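Local coordinates for protein Can2 (Sulfobacillus thermosulfidooxidans, PDB 7BDV) that is a CRISPR ancillary effector that binds cyclic tetra-adenylate and acts as a dual-specificity nuclease potentiating type III CRISPR defence, at residues L39-T42 and R48-R51. Residues are numbered along the deposited sequence; the frame is centred on the assembly and turned at random.
Sequences LLYT and RVQR. With nucleotides of chain E.
Val49 on helix 47-55 packs its two methyls onto Leu39 and Tyr41 of strand 36-41, within a beta-alpha-beta unit of the Rossmann-like CARF domain. With CG1 anti to the backbone N (chi1 175°) and CG2 beside it, one methyl is turned to Leu39 and the other to Tyr41. From CB, Val49 CG1 reaches Leu39 CD1 at 4.0 Å, while Val49 CG2 lies 3.7 Å from Tyr41 CD1 and almost as near to Tyr41 CB and CG. A beta-branched residue suits this place, because it offers two methyls a short distance from the helix, one for each of two residues whose CB atoms lie on the same side of the strand. Tyr41 also rests on Glu65 and Gln67 of strand 62-67, the neighbour that closes the unit.

Directly after Tyr41 and directly before Val49, the contact becomes part of the cyclic tetra-adenylate site. Thr42 presents OG1 between its backbone N and carbonyl carbon (chi1 61°), and the hydroxyl donates to N1 of A4 of chain E, one of the bound adenylates, at 2.8 Å. A water donates to the same oxygen and accepts from Arg48 NH1 at 3.0 Å; threonine suits the place because one hydroxyl can serve both partners. The arginine suits its own by reach: its chain runs extended from CG to NE, bringing the guanidinium to the base, where adenine C2 lies at its edge, 3.5 Å from Arg48 NH1.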
# COMPACT_ATOMS: atom_id res chain seq x y z
N LEU A 39 -0.71 -3.12 -28.04
CA LEU A 39 -0.25 -3.19 -26.63
C LEU A 39 1.28 -3.38 -26.61
O LEU A 39 1.77 -4.40 -27.12
CB LEU A 39 -0.95 -4.34 -25.91
CG LEU A 39 -2.48 -4.35 -25.93
CD1 LEU A 39 -3.02 -5.59 -25.25
CD2 LEU A 39 -3.04 -3.10 -25.28
N LEU A 40 2.01 -2.39 -26.11
CA LEU A 40 3.45 -2.50 -25.84
C LEU A 40 3.64 -3.06 -24.43
O LEU A 40 3.45 -2.29 -23.47
CB LEU A 40 4.08 -1.11 -25.99
CG LEU A 40 4.55 -0.71 -27.38
CD1 LEU A 40 3.58 -1.13 -28.46
CD2 LEU A 40 4.80 0.78 -27.45
N TYR A 41 3.96 -4.35 -24.32
CA TYR A 41 4.20 -5.02 -23.01
C TYR A 41 5.71 -5.24 -22.84
O TYR A 41 6.45 -5.08 -23.81
CB TYR A 41 3.40 -6.31 -22.88
CG TYR A 41 3.89 -7.45 -23.74
CD1 TYR A 41 3.44 -7.61 -25.05
CD2 TYR A 41 4.78 -8.38 -23.23
CE1 TYR A 41 3.91 -8.65 -25.84
CE2 TYR A 41 5.26 -9.42 -24.01
CZ TYR A 41 4.82 -9.55 -25.32
OH TYR A 41 5.29 -10.58 -26.09
N THR A 42 6.14 -5.60 -21.64
CA THR A 42 7.57 -5.78 -21.32
C THR A 42 7.80 -7.21 -20.87
O THR A 42 6.85 -7.91 -20.53
CB THR A 42 8.00 -4.76 -20.26
OG1 THR A 42 7.21 -5.05 -19.13
CG2 THR A 42 7.80 -3.34 -20.71
N ARG A 48 -0.12 -8.92 -18.15
CA ARG A 48 -0.82 -7.61 -18.30
C ARG A 48 -1.64 -7.59 -19.60
O ARG A 48 -2.70 -6.96 -19.63
CB ARG A 48 0.16 -6.44 -18.31
CG ARG A 48 0.74 -6.19 -16.93
CD ARG A 48 1.89 -5.22 -16.94
NE ARG A 48 2.40 -5.17 -15.58
CZ ARG A 48 3.55 -4.60 -15.23
NH1 ARG A 48 4.32 -4.01 -16.13
NH2 ARG A 48 3.90 -4.62 -13.95
N VAL A 49 -1.15 -8.24 -20.65
CA VAL A 49 -1.90 -8.39 -21.92
C VAL A 49 -3.21 -9.11 -21.60
O VAL A 49 -4.26 -8.67 -22.08
CB VAL A 49 -1.07 -9.09 -23.01
CG1 VAL A 49 -1.90 -9.34 -24.25
CG2 VAL A 49 0.16 -8.27 -23.36
N GLN A 50 -3.16 -10.16 -20.77
CA GLN A 50 -4.34 -11.03 -20.44
C GLN A 50 -5.34 -10.23 -19.58
O GLN A 50 -6.56 -10.28 -19.85
CB GLN A 50 -3.85 -12.32 -19.78
CG GLN A 50 -4.92 -13.34 -19.42
CD GLN A 50 -4.31 -14.68 -19.00
OE1 GLN A 50 -3.47 -15.25 -19.70
NE2 GLN A 50 -4.75 -15.22 -17.87
N ARG A 51 -4.84 -9.46 -18.60
CA ARG A 51 -5.72 -8.54 -17.82
C ARG A 51 -6.40 -7.53 -18.74
O ARG A 51 -7.60 -7.30 -18.54
CB ARG A 51 -4.94 -7.85 -16.72
CG ARG A 51 -4.50 -8.82 -15.65
CD ARG A 51 -3.87 -8.02 -14.54
NE ARG A 51 -3.37 -8.83 -13.45
CZ ARG A 51 -2.78 -8.32 -12.38
NH1 ARG A 51 -2.62 -7.01 -12.27
NH2 ARG A 51 -2.35 -9.13 -11.44
P A E 4 8.95 6.11 -13.84
OP1 A E 4 9.87 5.99 -15.00
OP2 A E 4 7.91 7.10 -13.47
O5' A E 4 8.20 4.71 -14.10
C5' A E 4 7.10 4.32 -13.32
C4' A E 4 6.20 3.52 -14.24
O4' A E 4 6.97 2.45 -14.86
C3' A E 4 5.04 2.85 -13.52
O3' A E 4 3.87 3.04 -14.34
C2' A E 4 5.49 1.39 -13.44
O2' A E 4 4.45 0.46 -13.24
C1' A E 4 6.23 1.25 -14.76
N9 A E 4 7.15 0.14 -14.85
C8 A E 4 8.15 -0.22 -13.94
N7 A E 4 8.82 -1.29 -14.34
C5 A E 4 8.22 -1.66 -15.55
C6 A E 4 8.45 -2.73 -16.45
N6 A E 4 9.40 -3.63 -16.24
N1 A E 4 7.66 -2.83 -17.56
C2 A E 4 6.70 -1.92 -17.72
N3 A E 4 6.39 -0.87 -16.95
C4 A E 4 7.19 -0.80 -15.86
O HOH W 1 4.45 -4.18 -19.08